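Local coordinates for protein hydrogenase maturation factor (Thermoanaerobacter tengcongensis, PDB 3VTH) that probably carbamoylates the C-terminal thiol of HypE, using carbamoyl phosphate and ATP, in the maturation of [NiFe]-hydrogenases, at residues 238-241 and 242-245; 245-249 and 250-254; 330-333 and 334-337; 336-340 and 341-345; 617-620 and 621-625. All coordinates share one frame; numbering follows the deposited sequence.

Interactions 1, 2 and 3 converge on one nucleotide analogue, APC, and all three touch its phosphate chain. Interaction 1 is the end of helix 235-245 and shares Lys245 with interaction 2, the loop that follows; Arg242 NH1 reaches Arg247 O at 2.8 Å across them. Interaction 3 supplies another wall of the site, with Lys245 CE 3.4 Å from Asn331 O. Interaction 4 continues the chain from interaction 3 into helix 341-347, and the Cys338 side chain stays about 10 Å from APC. Interaction 5 belongs to the Kae1-like part and holds the second nucleotide, AP2, and its Met622 also touches APC; its nearest atoms come within about 4 Å of interaction 2.

Interaction 1: 238-241 and 242-245; sequences VATL and RRRK. With APC (diphosphomethylphosphonic acid adenosyl ester), chain F.
Thr240 and Arg244 run alongside each other, one turn apart on helix 235-245, both side chains pointing the same way. The methyl CG2 of Thr240 sits over one face of the Arg244 guanidinium, off toward its rim, 3.5 Å from NE of Arg244. Because OG1 of Thr240 is folded back beside the backbone N (chi1 -58°), where it bonds Glu236 O, the methyl is the branch presented to the arginine. Beyond it Arg244 NH1 pairs with Asp353. Trimming this arginine to an alanine would probably leave Asp353 without its positive mate and uncover the threonine methyl. Nearer solvent, Arg243 bends at its third torsion and crosses Thr240 obliquely, NH2 of Arg243 lying 3.7 Å from OG1 of Thr240. All of this rides on regular alpha-helical bonding, such as Arg242 N to Val238 O at 3.0 Å and Lys245 N to Leu241 O at 2.9 Å, in the last turns of a helix of the YrdC-like domain. The other side is tightly packed. Leu241 lies on Val326 and Thr328 of strand 325-329, while CG of Arg242 rests 3.6 Å from O of Val238. Three backbone carbonyls, those of Gly296, Arg247 and Lys250, grip the Arg242 guanidinium, which also makes a cation-pi contact with Phe252. Lys245, extended throughout, carries NZ to 3.1 Å from O1G of APC, and the same NZ bonds Thr328 OG1 and Ser329 O.

Interaction 2: 245-249 and 250-254; sequences KKRYG and KPFAV. With APC (diphosphomethylphosphonic acid adenosyl ester), chain F.
Lys250 lays its CB over one face of the Arg247 guanidinium, 3.5 Å from NH2 of Arg247, before its extended chain heads for the phosphates. There NZ of Lys250 bonds O2B of APC at 2.8 Å, with a weak second bond to O3B. Pro251 follows: its O receives Arg247 NH2 at 2.7 Å in a straight bond (179°) that lies in the guanidinium plane but arrives above the carbonyl plane. CG of Pro251 meets the adenine 3.3 Å from C5 of APC. Phe252 is next, its ring 11° from parallel to the guanidinium, though the exact spacing is doubtful. With CG opposite its backbone N (chi1 -174°), Arg247 extends to put that group between Lys250 CB and the Phe252 ring. O1A of APC approaches the ring-side face, 2.9 Å from NH2 of Arg247. Ala253 N then passes the adenine C8. Arg247 N closes the Schellman motif that ends the helix, Lys246 being C-prime, and this basic loop forms part of the nucleotide pocket of the YrdC-like domain.

Interaction 3: 330-333 and 334-337; sequences GNVS and EEPI. With APC (diphosphomethylphosphonic acid adenosyl ester), chain F.
Asn331 turns one face of its amide to Glu335 O, which stands over it 3.2 Å from CG of Asn331. ND2 of Asn331 makes two bonds, one in the amide plane to Val332 O at 2.9 Å and one to O1G of APC at 3.1 Å. OD1 of Asn331 lies beside CA of Ile337 and accepts from Ser329 OG, so bonds at both ends fix the rotation of the amide. A chi1 of 46° puts CG between the backbone N and the carbonyl carbon, swinging the group toward the returning arm of the loop. The second flat group, the Glu335 carboxylate, has CG1 of Val332 over its face, 3.2 Å from CD of Glu335. Val332 to Glu335 is a type II beta turn closed by Glu335 N to Val332 O at 3.2 Å. Val332 O is thus gripped twice, since Asn331 ND2 and Glu335 N reach it from opposite faces of its plane. Glu334 occupies the third place of the turn with positive phi (81°), and its backbone N points into the phosphate site, bonding O3G of APC at 2.7 Å. A water bridges Val332 N and OE1 of Glu335, donating to the latter.

Interaction 4: 336-340 and 341-345; sequences PICKD and NEEAL
Glu343 folds its carboxylate back against the chain just ahead of its helix, and OE1 collects two backbone hydrogen bonds. Lys339 N gives the straighter one (2.9 Å to OE1 of Glu343, 169°), coming from well above the carboxylate plane; Asp340 N gives the other, 3.2 Å to the same OE1, on the anti side and close to the plane. An extended chain with CG anti to the backbone N (chi1 176°) brings the group there. Glu343 thus accepts the N-H of the N-cap residue of helix 341-347, three residues back; the Asp340 side chain itself makes no capping bond. O of Asp340 accepts Ala344 N at 2.9 Å. Among the charged groups, Lys339 NZ meets OD1 of Asp340 at 2.8 Å, a pairing made doubtful by the second conformer of Asp340, and NZ also bonds Ile362 O. OE2 of Glu343 has long, weak ion pairs with Lys347 and Arg365. Two N-H groups and the helix start would probably stabilise its negative charge, which Asp340 OD2, 4.3 Å from OE1 of Glu343, would oppose. The apolar packing is Cys338, whose SG lies 3.7 Å from CG of Glu343 and whose CB lies 4.2 Å from CB of Ala344. Phe226 touches Ala344 too.

Interaction 5: 617-620 and 621-625; sequences EGQA and AMELE. With AP2 (phosphomethylphosphonic acid adenosyl ester), chain H.
Gly618 and Gln619 meet Met622 and Glu623 in a buried contact, one turn apart at the start of helix 619-626 in the Kae1-like part. Met622 N bonds O of Gly618, the N-cap residue, at 3.0 Å, and Glu623 N bonds Gln619 O at 3.0 Å. The positive phi of Gly618 (95°) would jam any CB against the preceding carbonyl O, and AP2 would crowd it. Gln619 and Glu623 lie side by side, and CG of Glu623 is 3.4 Å from O of Gln619. Glu623 OE2 forms a salt bridge with Arg611. A leucine replacing Glu623 would probably leave Arg611 without its negative mate. On another helix face, CB of Ala621 is 3.5 Å from N3 of AP2, while Met622 touches APC. Glu625, extended with CG opposite its N (chi1 -175°), brings OE1 to accept N6 of AP2 at 2.8 Å; its other oxygen bonds Arg707 N. A helix start under the ribose and a glutamate on N6 mark the adenine pocket of this actin-like ATPase fold.

Interaction 1: 238-241 and 242-245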
# COMPACT_ATOMS: atom_id res chain seq x y z
N VAL A 238 6.67 1.44 -25.53
CA VAL A 238 6.17 2.19 -24.38
C VAL A 238 5.10 3.18 -24.82
O VAL A 238 4.03 3.24 -24.21
CB VAL A 238 7.32 2.89 -23.60
CG1 VAL A 238 6.77 3.83 -22.49
CG2 VAL A 238 8.26 1.86 -23.00
N ALA A 239 5.38 3.93 -25.89
CA ALA A 239 4.40 4.85 -26.47
C ALA A 239 3.11 4.12 -26.89
O ALA A 239 2.01 4.63 -26.67
CB ALA A 239 5.00 5.59 -27.69
N THR A 240 3.24 2.94 -27.49
CA THR A 240 2.07 2.16 -27.90
C THR A 240 1.24 1.69 -26.70
O THR A 240 0.01 1.75 -26.73
CB THR A 240 2.49 0.97 -28.77
OG1 THR A 240 3.21 1.47 -29.91
CG2 THR A 240 1.27 0.17 -29.25
N LEU A 241 1.92 1.25 -25.64
CA LEU A 241 1.24 0.84 -24.42
C LEU A 241 0.44 2.00 -23.81
O LEU A 241 -0.72 1.81 -23.43
CB LEU A 241 2.22 0.23 -23.41
CG LEU A 241 1.66 -0.16 -22.03
CD1 LEU A 241 0.53 -1.18 -22.21
CD2 LEU A 241 2.74 -0.70 -21.12
N ARG A 242 1.06 3.18 -23.73
CA ARG A 242 0.37 4.37 -23.23
C ARG A 242 -0.85 4.76 -24.08
O ARG A 242 -1.88 5.13 -23.52
CB ARG A 242 1.33 5.57 -23.13
CG ARG A 242 2.31 5.48 -21.98
CD ARG A 242 2.98 6.84 -21.68
NE ARG A 242 3.87 6.71 -20.53
CZ ARG A 242 3.48 6.72 -19.27
NH1 ARG A 242 2.19 6.89 -18.96
NH2 ARG A 242 4.37 6.57 -18.29
N ARG A 243 -0.74 4.67 -25.40
CA ARG A 243 -1.87 4.98 -26.29
C ARG A 243 -3.04 4.01 -26.11
O ARG A 243 -4.19 4.42 -26.03
CB ARG A 243 -1.44 4.99 -27.77
CG ARG A 243 -2.52 5.51 -28.74
CD ARG A 243 -2.14 5.37 -30.23
NE ARG A 243 -0.69 5.41 -30.42
CZ ARG A 243 0.07 4.36 -30.70
NH1 ARG A 243 -0.47 3.16 -30.88
NH2 ARG A 243 1.38 4.52 -30.83
N ARG A 244 -2.73 2.72 -26.05
CA ARG A 244 -3.76 1.69 -25.99
C ARG A 244 -4.43 1.63 -24.62
O ARG A 244 -5.65 1.56 -24.54
CB ARG A 244 -3.18 0.34 -26.38
CG ARG A 244 -2.79 0.25 -27.84
CD ARG A 244 -2.39 -1.16 -28.17
NE ARG A 244 -1.90 -1.30 -29.54
CZ ARG A 244 -1.34 -2.41 -30.02
NH1 ARG A 244 -1.21 -3.47 -29.23
NH2 ARG A 244 -0.92 -2.46 -31.28
N LYS A 245 -3.64 1.70 -23.55
CA LYS A 245 -4.21 1.76 -22.20
C LYS A 245 -4.88 3.12 -21.92
O LYS A 245 -5.78 3.21 -21.07
CB LYS A 245 -3.15 1.42 -21.13
CG LYS A 245 -3.77 1.12 -19.74
CD LYS A 245 -2.76 0.63 -18.69
CE LYS A 245 -3.41 0.64 -17.30
NZ LYS A 245 -2.51 0.09 -16.24
PG APC F . -4.53 2.63 -13.92
O1G APC F . -4.14 1.18 -13.90
O2G APC F . -3.90 3.39 -15.06
O3G APC F . -6.01 2.89 -13.80
PB APC F . -2.67 2.94 -11.74
O1B APC F . -3.05 1.68 -11.01
O2B APC F . -2.36 4.12 -10.84
O3B APC F . -3.95 3.38 -12.61
PA APC F . -0.22 1.19 -12.64
O1A APC F . 0.89 1.28 -13.66
O2A APC F . -0.97 -0.10 -12.63
C3A APC F . -1.32 2.63 -12.92
O5' APC F . 0.35 1.35 -11.15
C5' APC F . 1.70 1.71 -10.85
C4' APC F . 1.68 2.74 -9.72
O4' APC F . 3.05 2.98 -9.36
C3' APC F . 1.09 4.07 -10.20
O3' APC F . 0.24 4.66 -9.21
C2' APC F . 2.31 4.95 -10.38
O2' APC F . 1.99 6.35 -10.29
C1' APC F . 3.27 4.39 -9.34
N9 APC F . 4.62 4.73 -9.79
C8 APC F . 5.33 4.14 -10.80
N7 APC F . 6.51 4.78 -10.95
C5 APC F . 6.56 5.78 -10.04
C6 APC F . 7.51 6.84 -9.66
N6 APC F . 8.70 6.96 -10.28
N1 APC F . 7.16 7.68 -8.65
C2 APC F . 5.99 7.56 -8.00
N3 APC F . 5.06 6.64 -8.29
C4 APC F . 5.30 5.74 -9.28

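Interaction 2: 245-249 and 250-254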
# COMPACT_ATOMS: atom_id res chain seq x y z
N LYS A 245 -3.64 1.70 -23.55
CA LYS A 245 -4.21 1.76 -22.20
C LYS A 245 -4.88 3.12 -21.92
O LYS A 245 -5.78 3.21 -21.07
CB LYS A 245 -3.15 1.42 -21.13
CG LYS A 245 -3.77 1.12 -19.74
CD LYS A 245 -2.76 0.63 -18.69
CE LYS A 245 -3.41 0.64 -17.30
NZ LYS A 245 -2.51 0.09 -16.24
N LYS A 246 -4.48 4.15 -22.67
CA LYS A 246 -4.96 5.53 -22.48
C LYS A 246 -4.44 6.11 -21.15
O LYS A 246 -5.11 6.89 -20.47
CB LYS A 246 -6.50 5.63 -22.59
CG LYS A 246 -7.04 5.35 -24.00
CD LYS A 246 -8.41 4.69 -23.96
CE LYS A 246 -8.83 4.15 -25.34
NZ LYS A 246 -9.44 5.21 -26.20
N ARG A 247 -3.22 5.70 -20.79
CA ARG A 247 -2.55 6.12 -19.55
C ARG A 247 -1.33 6.95 -19.97
O ARG A 247 -0.25 6.40 -20.22
CB ARG A 247 -2.10 4.88 -18.79
CG ARG A 247 -1.51 5.09 -17.41
CD ARG A 247 -1.16 3.71 -16.85
NE ARG A 247 -0.51 3.74 -15.55
CZ ARG A 247 0.75 4.11 -15.34
NH1 ARG A 247 1.49 4.54 -16.35
NH2 ARG A 247 1.25 4.09 -14.12
N TYR A 248 -1.50 8.27 -20.04
CA TYR A 248 -0.52 9.11 -20.72
C TYR A 248 0.52 9.81 -19.85
O TYR A 248 1.58 10.22 -20.36
CB TYR A 248 -1.21 10.15 -21.60
CG TYR A 248 -1.66 9.61 -22.94
CD1 TYR A 248 -0.73 9.37 -23.96
CD2 TYR A 248 -3.01 9.37 -23.20
CE1 TYR A 248 -1.14 8.89 -25.21
CE2 TYR A 248 -3.43 8.89 -24.45
CZ TYR A 248 -2.49 8.65 -25.45
OH TYR A 248 -2.91 8.19 -26.67
N GLY A 249 0.22 9.96 -18.56
CA GLY A 249 1.10 10.73 -17.69
C GLY A 249 1.73 9.98 -16.53
O GLY A 249 2.91 10.19 -16.22
N LYS A 250 0.95 9.12 -15.88
CA LYS A 250 1.42 8.40 -14.71
C LYS A 250 2.64 7.55 -15.07
O LYS A 250 2.62 6.85 -16.09
CB LYS A 250 0.32 7.49 -14.14
CG LYS A 250 -0.78 8.17 -13.32
CD LYS A 250 -1.60 7.07 -12.60
CE LYS A 250 -2.76 7.64 -11.78
NZ LYS A 250 -3.65 6.54 -11.28
N PRO A 251 3.70 7.59 -14.24
CA PRO A 251 4.91 6.80 -14.50
C PRO A 251 4.64 5.29 -14.45
O PRO A 251 3.80 4.84 -13.67
CB PRO A 251 5.84 7.18 -13.34
CG PRO A 251 4.89 7.62 -12.22
CD PRO A 251 3.75 8.30 -12.94
N PHE A 252 5.37 4.54 -15.27
CA PHE A 252 5.34 3.09 -15.24
C PHE A 252 6.41 2.54 -14.31
O PHE A 252 7.58 2.96 -14.37
CB PHE A 252 5.63 2.51 -16.63
CG PHE A 252 4.50 2.63 -17.61
CD1 PHE A 252 3.19 2.30 -17.24
CD2 PHE A 252 4.75 3.01 -18.91
CE1 PHE A 252 2.15 2.38 -18.18
CE2 PHE A 252 3.72 3.08 -19.85
CZ PHE A 252 2.43 2.79 -19.48
N ALA A 253 6.01 1.56 -13.51
CA ALA A 253 6.93 0.73 -12.76
C ALA A 253 7.58 -0.28 -13.70
O ALA A 253 6.98 -0.68 -14.69
CB ALA A 253 6.18 -0.01 -11.66
N VAL A 254 8.79 -0.71 -13.38
CA VAL A 254 9.57 -1.60 -14.23
C VAL A 254 10.08 -2.77 -13.38
O VAL A 254 10.42 -2.59 -12.20
CB VAL A 254 10.73 -0.82 -14.92
CG1 VAL A 254 11.71 -1.74 -15.62
CG2 VAL A 254 10.18 0.16 -15.95
PG APC F . -4.53 2.63 -13.92
O1G APC F . -4.14 1.18 -13.90
O2G APC F . -3.90 3.39 -15.06
O3G APC F . -6.01 2.89 -13.80
PB APC F . -2.67 2.94 -11.74
O1B APC F . -3.05 1.68 -11.01
O2B APC F . -2.36 4.12 -10.84
O3B APC F . -3.95 3.38 -12.61
PA APC F . -0.22 1.19 -12.64
O1A APC F . 0.89 1.28 -13.66
O2A APC F . -0.97 -0.10 -12.63
C3A APC F . -1.32 2.63 -12.92
O5' APC F . 0.35 1.35 -11.15
C5' APC F . 1.70 1.71 -10.85
C4' APC F . 1.68 2.74 -9.72
O4' APC F . 3.05 2.98 -9.36
C3' APC F . 1.09 4.07 -10.20
O3' APC F . 0.24 4.66 -9.21
C2' APC F . 2.31 4.95 -10.38
O2' APC F . 1.99 6.35 -10.29
C1' APC F . 3.27 4.39 -9.34
N9 APC F . 4.62 4.73 -9.79
C8 APC F . 5.33 4.14 -10.80
N7 APC F . 6.51 4.78 -10.95
C5 APC F . 6.56 5.78 -10.04
C6 APC F . 7.51 6.84 -9.66
N6 APC F . 8.70 6.96 -10.28
N1 APC F . 7.16 7.68 -8.65
C2 APC F . 5.99 7.56 -8.00
N3 APC F . 5.06 6.64 -8.29
C4 APC F . 5.30 5.74 -9.28

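Interaction 3: 330-333 and 334-337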
# COMPACT_ATOMS: atom_id res chain seq x y z
N GLY A 330 -3.20 -4.80 -15.69
CA GLY A 330 -3.95 -5.19 -16.87
C GLY A 330 -5.40 -4.79 -16.77
O GLY A 330 -6.24 -5.56 -16.27
N ASN A 331 -5.69 -3.57 -17.22
CA ASN A 331 -7.04 -3.01 -17.25
C ASN A 331 -7.03 -1.80 -18.17
O ASN A 331 -5.95 -1.26 -18.48
CB ASN A 331 -7.51 -2.61 -15.84
CG ASN A 331 -6.44 -1.85 -15.06
OD1 ASN A 331 -5.67 -2.44 -14.30
ND2 ASN A 331 -6.40 -0.52 -15.23
N VAL A 332 -8.20 -1.37 -18.63
CA VAL A 332 -8.27 -0.05 -19.24
C VAL A 332 -8.09 0.94 -18.10
O VAL A 332 -8.45 0.64 -16.94
CB VAL A 332 -9.56 0.21 -20.11
CG1 VAL A 332 -10.83 -0.17 -19.38
CG2 VAL A 332 -9.64 1.67 -20.60
N SER A 333 -7.47 2.07 -18.40
CA SER A 333 -7.26 3.12 -17.40
C SER A 333 -8.50 3.26 -16.52
O SER A 333 -9.62 3.29 -17.03
CB SER A 333 -6.92 4.45 -18.09
OG SER A 333 -6.25 5.31 -17.18
N GLU A 334 -8.28 3.29 -15.20
CA GLU A 334 -9.30 3.62 -14.17
C GLU A 334 -10.26 2.49 -13.75
O GLU A 334 -11.09 2.69 -12.86
CB GLU A 334 -10.07 4.90 -14.51
CG GLU A 334 -9.20 6.15 -14.58
CD GLU A 334 -9.92 7.35 -15.16
OE1 GLU A 334 -9.24 8.25 -15.67
OE2 GLU A 334 -11.18 7.38 -15.11
N GLU A 335 -10.13 1.32 -14.36
CA GLU A 335 -10.91 0.15 -13.98
C GLU A 335 -10.05 -0.82 -13.14
O GLU A 335 -8.84 -0.83 -13.29
CB GLU A 335 -11.45 -0.56 -15.24
CG GLU A 335 -12.51 0.25 -15.98
CD GLU A 335 -13.12 -0.48 -17.19
OE1 GLU A 335 -13.01 -1.73 -17.30
OE2 GLU A 335 -13.71 0.22 -18.03
N PRO A 336 -10.68 -1.62 -12.27
CA PRO A 336 -9.91 -2.59 -11.47
C PRO A 336 -9.10 -3.58 -12.34
O PRO A 336 -9.57 -3.98 -13.41
CB PRO A 336 -10.99 -3.37 -10.71
CG PRO A 336 -12.24 -2.53 -10.79
CD PRO A 336 -12.14 -1.73 -12.05
N ILE A 337 -7.91 -3.94 -11.87
CA ILE A 337 -7.09 -4.98 -12.49
C ILE A 337 -7.90 -6.26 -12.81
O ILE A 337 -8.69 -6.72 -11.98
CB ILE A 337 -5.85 -5.30 -11.57
CG1 ILE A 337 -4.85 -6.24 -12.26
CG2 ILE A 337 -6.28 -5.85 -10.16
CD1 ILE A 337 -3.54 -6.42 -11.42
PG APC F . -4.53 2.63 -13.92
O1G APC F . -4.14 1.18 -13.90
O2G APC F . -3.90 3.39 -15.06
O3G APC F . -6.01 2.89 -13.80
PB APC F . -2.67 2.94 -11.74
O1B APC F . -3.05 1.68 -11.01
O2B APC F . -2.36 4.12 -10.84
O3B APC F . -3.95 3.38 -12.61
PA APC F . -0.22 1.19 -12.64
O1A APC F . 0.89 1.28 -13.66
O2A APC F . -0.97 -0.10 -12.63
C3A APC F . -1.32 2.63 -12.92
O5' APC F . 0.35 1.35 -11.15
C5' APC F . 1.70 1.71 -10.85
C4' APC F . 1.68 2.74 -9.72
O4' APC F . 3.05 2.98 -9.36
C3' APC F . 1.09 4.07 -10.20
O3' APC F . 0.24 4.66 -9.21
C2' APC F . 2.31 4.95 -10.38
O2' APC F . 1.99 6.35 -10.29
C1' APC F . 3.27 4.39 -9.34
N9 APC F . 4.62 4.73 -9.79
C8 APC F . 5.33 4.14 -10.80
N7 APC F . 6.51 4.78 -10.95
C5 APC F . 6.56 5.78 -10.04
C6 APC F . 7.51 6.84 -9.66
N6 APC F . 8.70 6.96 -10.28
N1 APC F . 7.16 7.68 -8.65
C2 APC F . 5.99 7.56 -8.00
N3 APC F . 5.06 6.64 -8.29
C4 APC F . 5.30 5.74 -9.28
O HOH W 1 -10.55 -3.10 -17.74

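Interaction 4: 336-340 and 341-345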
# COMPACT_ATOMS: atom_id res chain seq x y z
N PRO A 336 -10.68 -1.62 -12.27
CA PRO A 336 -9.91 -2.59 -11.47
C PRO A 336 -9.10 -3.58 -12.34
O PRO A 336 -9.57 -3.98 -13.41
CB PRO A 336 -10.99 -3.37 -10.71
CG PRO A 336 -12.24 -2.53 -10.79
CD PRO A 336 -12.14 -1.73 -12.05
N ILE A 337 -7.91 -3.94 -11.87
CA ILE A 337 -7.09 -4.98 -12.49
C ILE A 337 -7.90 -6.26 -12.81
O ILE A 337 -8.69 -6.72 -11.98
CB ILE A 337 -5.85 -5.30 -11.57
CG1 ILE A 337 -4.85 -6.24 -12.26
CG2 ILE A 337 -6.28 -5.85 -10.16
CD1 ILE A 337 -3.54 -6.42 -11.42
N CYS A 338 -7.74 -6.78 -14.03
CA CYS A 338 -8.41 -8.02 -14.45
C CYS A 338 -7.85 -9.19 -13.66
O CYS A 338 -6.65 -9.24 -13.43
CB CYS A 338 -8.17 -8.30 -15.94
SG CYS A 338 -9.02 -7.18 -17.03
N LYS A 339 -8.70 -10.13 -13.28
CA LYS A 339 -8.23 -11.30 -12.54
C LYS A 339 -8.55 -12.65 -13.19
O LYS A 339 -7.94 -13.66 -12.84
CB LYS A 339 -8.76 -11.28 -11.10
CG LYS A 339 -10.22 -11.66 -10.93
CD LYS A 339 -10.47 -12.07 -9.48
CE LYS A 339 -11.85 -12.65 -9.27
NZ LYS A 339 -11.90 -14.02 -9.83
N ASP A 340 -9.48 -12.69 -14.13
CA ASP A 340 -9.91 -13.92 -14.79
C ASP A 340 -9.43 -13.97 -16.25
O ASP A 340 -9.39 -12.92 -16.91
CB ASP A 340 -11.44 -14.00 -14.78
CG ASP A 340 -12.01 -14.12 -13.38
OD1 ASP A 340 -11.28 -14.54 -12.46
OD2 ASP A 340 -13.21 -13.81 -13.21
N ASN A 341 -9.12 -15.16 -16.75
CA ASN A 341 -8.71 -15.32 -18.15
C ASN A 341 -9.71 -14.69 -19.13
O ASN A 341 -9.32 -13.88 -20.00
CB ASN A 341 -8.48 -16.80 -18.49
CG ASN A 341 -7.31 -17.40 -17.71
OD1 ASN A 341 -6.30 -16.74 -17.46
ND2 ASN A 341 -7.44 -18.67 -17.33
N GLU A 342 -10.99 -15.04 -18.98
CA GLU A 342 -12.02 -14.55 -19.89
C GLU A 342 -12.13 -13.03 -19.88
O GLU A 342 -12.27 -12.41 -20.93
CB GLU A 342 -13.39 -15.14 -19.55
CG GLU A 342 -13.57 -16.56 -19.99
CD GLU A 342 -14.69 -17.25 -19.24
OE1 GLU A 342 -14.49 -17.61 -18.06
OE2 GLU A 342 -15.77 -17.46 -19.84
N GLU A 343 -12.07 -12.46 -18.68
CA GLU A 343 -12.13 -11.03 -18.43
C GLU A 343 -10.97 -10.32 -19.15
O GLU A 343 -11.18 -9.33 -19.86
CB GLU A 343 -12.07 -10.77 -16.91
CG GLU A 343 -12.02 -9.32 -16.47
CD GLU A 343 -11.87 -9.14 -14.94
OE1 GLU A 343 -11.40 -10.07 -14.22
OE2 GLU A 343 -12.21 -8.03 -14.48
N ALA A 344 -9.77 -10.87 -18.98
CA ALA A 344 -8.57 -10.28 -19.58
C ALA A 344 -8.62 -10.28 -21.12
O ALA A 344 -8.35 -9.27 -21.75
CB ALA A 344 -7.32 -11.00 -19.08
N LEU A 345 -8.99 -11.41 -21.70
CA LEU A 345 -9.07 -11.54 -23.15
C LEU A 345 -10.09 -10.58 -23.77
O LEU A 345 -9.90 -10.08 -24.89
CB LEU A 345 -9.39 -12.98 -23.54
CG LEU A 345 -8.28 -14.02 -23.34
CD1 LEU A 345 -8.91 -15.41 -23.35
CD2 LEU A 345 -7.20 -13.91 -24.43

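Interaction 5: 617-620 and 621-625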
# COMPACT_ATOMS: atom_id res chain seq x y z
N GLU A 617 -3.80 13.96 -10.93
CA GLU A 617 -3.74 14.74 -9.70
C GLU A 617 -2.37 14.56 -9.04
O GLU A 617 -1.92 13.45 -8.82
CB GLU A 617 -4.88 14.27 -8.77
CG GLU A 617 -5.00 14.97 -7.41
CD GLU A 617 -5.82 16.25 -7.45
OE1 GLU A 617 -5.34 17.27 -7.99
OE2 GLU A 617 -6.96 16.24 -6.90
N GLY A 618 -1.69 15.67 -8.75
CA GLY A 618 -0.41 15.61 -8.06
C GLY A 618 0.79 15.61 -8.98
O GLY A 618 1.92 15.76 -8.53
N GLN A 619 0.56 15.44 -10.28
CA GLN A 619 1.64 15.41 -11.26
C GLN A 619 2.55 16.62 -11.13
O GLN A 619 3.78 16.48 -11.10
CB GLN A 619 1.11 15.30 -12.69
CG GLN A 619 2.21 15.34 -13.77
CD GLN A 619 1.68 15.15 -15.17
OE1 GLN A 619 2.40 14.68 -16.06
NE2 GLN A 619 0.44 15.52 -15.40
N ALA A 620 1.95 17.80 -11.03
CA ALA A 620 2.73 19.03 -10.99
C ALA A 620 3.55 19.09 -9.70
O ALA A 620 4.68 19.53 -9.71
CB ALA A 620 1.82 20.26 -11.12
N ALA A 621 2.99 18.60 -8.60
CA ALA A 621 3.77 18.61 -7.34
C ALA A 621 4.97 17.66 -7.38
O ALA A 621 6.04 17.98 -6.87
CB ALA A 621 2.86 18.34 -6.13
N MET A 622 4.80 16.51 -8.03
CA MET A 622 5.87 15.55 -8.23
C MET A 622 6.99 16.12 -9.11
O MET A 622 8.16 15.92 -8.82
CB MET A 622 5.32 14.25 -8.85
CG MET A 622 4.37 13.51 -7.90
SD MET A 622 3.48 12.15 -8.71
CE MET A 622 4.84 10.99 -8.91
N GLU A 623 6.62 16.83 -10.17
CA GLU A 623 7.63 17.39 -11.06
C GLU A 623 8.42 18.50 -10.36
O GLU A 623 9.63 18.59 -10.51
CB GLU A 623 7.01 17.87 -12.36
CG GLU A 623 6.43 16.72 -13.21
CD GLU A 623 5.93 17.17 -14.57
OE1 GLU A 623 6.19 18.34 -14.96
OE2 GLU A 623 5.28 16.36 -15.26
N LEU A 624 7.71 19.32 -9.59
CA LEU A 624 8.33 20.40 -8.82
C LEU A 624 9.36 19.86 -7.83
O LEU A 624 10.48 20.39 -7.73
CB LEU A 624 7.24 21.22 -8.11
CG LEU A 624 7.59 22.56 -7.46
CD1 LEU A 624 8.21 23.53 -8.47
CD2 LEU A 624 6.34 23.17 -6.80
N GLU A 625 9.01 18.78 -7.13
CA GLU A 625 9.94 18.11 -6.22
C GLU A 625 11.15 17.52 -6.95
O GLU A 625 12.29 17.66 -6.49
CB GLU A 625 9.23 17.00 -5.40
CG GLU A 625 10.16 16.35 -4.34
CD GLU A 625 9.65 15.01 -3.78
OE1 GLU A 625 8.56 14.56 -4.17
OE2 GLU A 625 10.36 14.40 -2.94
PB AP2 H . -6.77 14.37 -0.87
O1B AP2 H . -5.91 15.54 -1.29
O2B AP2 H . -6.98 14.19 0.60
O3B AP2 H . -8.02 14.26 -1.70
C3A AP2 H . -5.78 12.95 -1.40
PA AP2 H . -4.22 12.72 -0.50
O1A AP2 H . -3.80 11.35 -1.01
O2A AP2 H . -4.27 12.97 0.99
O5' AP2 H . -3.23 13.86 -1.09
C5' AP2 H . -2.80 13.71 -2.44
C4' AP2 H . -2.23 15.06 -2.82
O4' AP2 H . -0.97 15.25 -2.17
C3' AP2 H . -1.94 15.18 -4.30
O3' AP2 H . -3.13 15.44 -5.03
C2' AP2 H . -0.94 16.32 -4.29
O2' AP2 H . -1.71 17.53 -4.23
C1' AP2 H . -0.15 16.10 -2.99
N9 AP2 H . 1.14 15.47 -3.37
C8 AP2 H . 1.35 14.26 -3.94
N7 AP2 H . 2.66 14.03 -4.20
C5 AP2 H . 3.34 15.13 -3.79
C6 AP2 H . 4.76 15.56 -3.77
N6 AP2 H . 5.75 14.76 -4.24
N1 AP2 H . 5.03 16.80 -3.27
C2 AP2 H . 4.06 17.61 -2.77
N3 AP2 H . 2.75 17.28 -2.77
C4 AP2 H . 2.34 16.07 -3.26